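PDB 4F3V: ESX-1 secretion system protein EccA1 from Mycobacterium tuberculosis, which forms part of the ESX-1 type VII secretion system, probably as an ATPase that may power export of virulence factors, this chain being its N-terminal tetratricopeptide-repeat domain. Local coordinates for residues Gln115-Tyr118 with Ala119-Met122; Val137-Met140 with Lys141-Tyr145. One frame throughout, in Å; residues are numbered along the deposited sequence.

Contact 1 of 2, residues Gln115-Tyr118 with Ala119-Met122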
loop_
_atom_site.group_PDB
_atom_site.type_symbol
_atom_site.label_atom_id
_atom_site.label_comp_id
_atom_site.label_asym_id
_atom_site.label_seq_id
_atom_site.Cartn_x
_atom_site.Cartn_y
_atom_site.Cartn_z
ATOM N N GLN A 115 6.507 -0.092 -8.228
ATOM C CA GLN A 115 7.293 0.063 -9.467
ATOM C C GLN A 115 8.812 -0.194 -9.289
ATOM O O GLN A 115 9.562 -0.189 -10.274
ATOM C CB GLN A 115 7.079 1.460 -10.069
ATOM C CG GLN A 115 5.643 1.767 -10.506
ATOM C CD GLN A 115 5.269 1.421 -11.959
ATOM O OE1 GLN A 115 6.121 1.120 -12.806
ATOM N NE2 GLN A 115 3.969 1.540 -12.268
ATOM N N GLY A 116 9.271 -0.388 -8.054
ATOM C CA GLY A 116 10.680 -0.626 -7.793
ATOM C C GLY A 116 11.519 0.651 -7.648
ATOM O O GLY A 116 12.742 0.589 -7.751
ATOM N N ASN A 117 10.875 1.796 -7.396
ATOM C CA ASN A 117 11.582 3.055 -7.223
ATOM C C ASN A 117 11.652 3.366 -5.737
ATOM O O ASN A 117 10.995 4.281 -5.240
ATOM C CB ASN A 117 10.891 4.168 -8.005
ATOM C CG ASN A 117 10.870 3.892 -9.496
ATOM O OD1 ASN A 117 11.811 3.299 -10.039
ATOM N ND2 ASN A 117 9.807 4.324 -10.166
ATOM N N TYR A 118 12.460 2.579 -5.029
ATOM C CA TYR A 118 12.409 2.558 -3.566
ATOM C C TYR A 118 12.948 3.865 -2.947
ATOM O O TYR A 118 12.344 4.402 -2.010
ATOM C CB TYR A 118 13.131 1.336 -3.008
ATOM C CG TYR A 118 12.708 0.028 -3.625
ATOM C CD1 TYR A 118 11.445 -0.494 -3.413
ATOM C CD2 TYR A 118 13.578 -0.687 -4.436
ATOM C CE1 TYR A 118 11.046 -1.676 -4.011
ATOM C CE2 TYR A 118 13.193 -1.869 -5.014
ATOM C CZ TYR A 118 11.927 -2.361 -4.789
ATOM O OH TYR A 118 11.525 -3.544 -5.368
ATOM N N ALA A 119 14.057 4.372 -3.466
ATOM C CA ALA A 119 14.649 5.605 -2.926
ATOM C C ALA A 119 13.714 6.793 -3.093
ATOM O O ALA A 119 13.659 7.678 -2.227
ATOM C CB ALA A 119 15.991 5.920 -3.583
ATOM N N ASP A 120 13.013 6.833 -4.225
ATOM C CA ASP A 120 12.058 7.888 -4.476
ATOM C C ASP A 120 10.902 7.781 -3.471
ATOM O O ASP A 120 10.444 8.792 -2.954
ATOM C CB ASP A 120 11.504 7.825 -5.905
ATOM C CG ASP A 120 12.537 8.192 -6.959
ATOM O OD1 ASP A 120 13.535 8.865 -6.660
ATOM O OD2 ASP A 120 12.327 7.810 -8.117
ATOM N N ALA A 121 10.452 6.553 -3.213
ATOM C CA ALA A 121 9.377 6.307 -2.235
ATOM C C ALA A 121 9.807 6.831 -0.864
ATOM O O ALA A 121 9.057 7.555 -0.222
ATOM C CB ALA A 121 9.007 4.819 -2.153
ATOM N N MET A 122 11.011 6.461 -0.438
ATOM C CA MET A 122 11.548 6.873 0.882
ATOM C C MET A 122 11.728 8.371 0.980
ATOM O O MET A 122 11.393 8.984 1.985
ATOM C CB MET A 122 12.910 6.211 1.156
ATOM C CG MET A 122 12.832 4.716 1.400
ATOM S SD MET A 122 11.733 4.186 2.731
ATOM C CE MET A 122 12.677 4.924 4.044
#
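A chi1 of -70° sets CG of Asp-120 beside its own backbone N and directs the carboxylate back toward the start of the helix, where OD2 comes alongside CB of Asn-117 at 3.9 Å. CB of Asp-120 meanwhile rests against the carbonyl oxygen of Asn-117. Tyr-118 is turned the same way about its first bond (chi1 -51°), and its ring folds back over the preceding turn, so that C of Gly-116 stands 3.9 Å above the middle of one ring face.

Two backbone bonds open the helix: Ala-121 N donates to Asn-117 O at 3.1 Å, and Met-122 N to Tyr-118 O at 2.9 Å. CG of Met-122 also lies 3.5 Å from that Tyr-118 oxygen. Asn-117 occupies the N-cap, though its side chain does not cap the helix and gives ND2 to Glu-112 on the helix before. An acidic residue suits the first turn, since the negative charge of Asp-120 probably interacts favourably with the helix dipole. Ala-121, small and buried, lets the helix come close to Val-144, while the flexible Met-122 reaches Lys-141 and Tyr-145; the ring of Trp-269 meets that of Tyr-118, their planes nearly parallel.

Gly-116 takes a positive phi (85°); at these angles any beta carbon would collide with the carbonyl oxygen before it, which is why glycine sits here. Its Schellman motif ends helix 101-115, and Asn-117 at once starts helix 118-125: a tight helix-turn-helix connection, the building principle of tetratricopeptide-repeat domains.

Contact 2 of 2, residues Val137-Met140 with Lys141-Tyr145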
loop_
_atom_site.group_PDB
_atom_site.type_symbol
_atom_site.label_atom_id
_atom_site.label_comp_id
_atom_site.label_asym_id
_atom_site.label_seq_id
_atom_site.Cartn_x
_atom_site.Cartn_y
_atom_site.Cartn_z
ATOM N N VAL A 137 3.746 6.742 8.648
ATOM C CA VAL A 137 5.028 6.699 7.940
ATOM C C VAL A 137 5.774 5.396 8.217
ATOM O O VAL A 137 6.334 4.832 7.295
ATOM C CB VAL A 137 5.923 7.916 8.265
ATOM C CG1 VAL A 137 7.341 7.740 7.703
ATOM C CG2 VAL A 137 5.252 9.176 7.729
ATOM N N ALA A 138 5.767 4.922 9.464
ATOM C CA ALA A 138 6.381 3.626 9.782
ATOM C C ALA A 138 5.731 2.527 8.974
ATOM O O ALA A 138 6.428 1.692 8.389
ATOM C CB ALA A 138 6.320 3.312 11.268
ATOM N N TRP A 139 4.394 2.553 8.912
ATOM C CA TRP A 139 3.656 1.581 8.092
ATOM C C TRP A 139 4.090 1.652 6.647
ATOM O O TRP A 139 4.388 0.609 6.024
ATOM C CB TRP A 139 2.137 1.762 8.212
ATOM C CG TRP A 139 1.442 0.872 7.218
ATOM C CD1 TRP A 139 0.836 1.240 6.033
ATOM C CD2 TRP A 139 1.426 -0.601 7.224
ATOM N NE1 TRP A 139 0.391 0.124 5.347
ATOM C CE2 TRP A 139 0.708 -1.006 6.024
ATOM C CE3 TRP A 139 1.875 -1.584 8.105
ATOM C CZ2 TRP A 139 0.479 -2.338 5.721
ATOM C CZ3 TRP A 139 1.622 -2.921 7.795
ATOM C CH2 TRP A 139 0.954 -3.284 6.624
ATOM N N MET A 140 4.148 2.863 6.080
ATOM C CA MET A 140 4.584 2.992 4.681
ATOM C C MET A 140 6.030 2.533 4.452
ATOM O O MET A 140 6.340 1.931 3.423
ATOM C CB MET A 140 4.411 4.406 4.153
ATOM C CG MET A 140 2.972 4.886 4.117
ATOM S SD MET A 140 1.774 3.714 3.447
ATOM C CE MET A 140 2.433 3.275 1.834
ATOM N N LYS A 141 6.908 2.776 5.408
ATOM C CA LYS A 141 8.264 2.244 5.303
ATOM C C LYS A 141 8.281 0.711 5.284
ATOM O O LYS A 141 9.047 0.117 4.543
ATOM C CB LYS A 141 9.166 2.806 6.390
ATOM C CG LYS A 141 9.473 4.279 6.178
ATOM C CD LYS A 141 10.528 4.772 7.164
ATOM C CE LYS A 141 10.908 6.224 6.924
ATOM N NZ LYS A 141 12.108 6.619 7.748
ATOM N N ALA A 142 7.429 0.093 6.093
ATOM C CA ALA A 142 7.241 -1.350 6.115
ATOM C C ALA A 142 6.780 -1.854 4.738
ATOM O O ALA A 142 7.248 -2.889 4.246
ATOM C CB ALA A 142 6.244 -1.733 7.209
ATOM N N VAL A 143 5.923 -1.073 4.083
ATOM C CA VAL A 143 5.499 -1.362 2.719
ATOM C C VAL A 143 6.672 -1.282 1.724
ATOM O O VAL A 143 6.865 -2.182 0.919
ATOM C CB VAL A 143 4.338 -0.432 2.244
ATOM C CG1 VAL A 143 4.166 -0.526 0.745
ATOM C CG2 VAL A 143 3.021 -0.752 2.973
ATOM N N VAL A 144 7.452 -0.202 1.791
ATOM C CA VAL A 144 8.564 0.009 0.886
ATOM C C VAL A 144 9.665 -1.043 1.093
ATOM O O VAL A 144 10.145 -1.680 0.120
ATOM C CB VAL A 144 9.141 1.435 1.026
ATOM C CG1 VAL A 144 10.378 1.652 0.122
ATOM C CG2 VAL A 144 8.056 2.463 0.748
ATOM N N TYR A 145 10.057 -1.237 2.351
ATOM C CA TYR A 145 11.088 -2.216 2.687
ATOM C C TYR A 145 10.609 -3.642 2.312
ATOM O O TYR A 145 11.393 -4.453 1.807
ATOM C CB TYR A 145 11.458 -2.142 4.189
ATOM C CG TYR A 145 12.330 -0.952 4.588
ATOM C CD1 TYR A 145 13.470 -0.592 3.850
ATOM C CD2 TYR A 145 12.061 -0.236 5.743
ATOM C CE1 TYR A 145 14.258 0.489 4.213
ATOM C CE2 TYR A 145 12.855 0.823 6.134
ATOM C CZ TYR A 145 13.960 1.171 5.385
ATOM O OH TYR A 145 14.693 2.231 5.806
#
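Val-143 reaches back one helical turn to the indole of Trp-139, its CG2 methyl approaching the ring obliquely toward the rim, 3.6 Å from NE1 and 3.8 Å from CE2. This is the tight part of the contact, where Trp-139, Met-140, Ala-142 and Val-143 are all buried. Trp-139 holds CG anti to its own N (chi1 172°), which carries the indole out from the helix. There it meets the small side chains of Ala-172 and Ala-176, which suit so large a ring, and NE1 is satisfied by the carbonyl oxygen of Ile-87, a bond that limits the rotation of the indole. Met-140 adds to the same packing: bent at both chi2 and chi3, its chain curls until CE lies 4.2 Å from CB of Val-143, the two side chains running side by side. An unbranched, pliable thioether can take up such a folded shape, whereas the beta-branched valine offers a compact, stiff surface.

Beneath these side chains runs regular alpha-helix, with Lys-141 N bound to Val-137 O at 2.8 Å and Val-144 N to Met-140 O at 2.9 Å. Helix 134-147 lies within the tetratricopeptide-repeat domain, touched by helices 118-125, 151-158 and 167-183, and so has apolar residues on several sides.

Round the helix the contact turns toward solvent, for Val-137 and Lys-141 are both partly exposed. Their side chains point the same way, and CE of the lysine lies 4.0 Å from CG1 of the valine. Extended beyond CG, Lys-141 lays its methylenes past Val-137 and carries NZ to a salt bridge with Glu-126, pairing the charge at the end of an apolar stem.

Overall arrangement
Contact 1 comes first along the chain, at the turn into helix 118-125, and contact 2 follows within helix 134-147, the next helix. Their centres are 11 Å apart, and the two helices pack directly: CE of Met-122 lies 3.6 Å from CE of Lys-141, and CB of Ala-121 lies 3.9 Å from CG2 of Val-144. Contact 1 is near the surface, its centre about 13 Å from the centre of the chain, whereas the centre of contact 2 is deeper, about 9 Å from that point. Both belong to the EccA1 N-terminal domain. Together they illustrate how successive helices, one entered through a tight turn and the next packed against it through touching side chains, build this helical array.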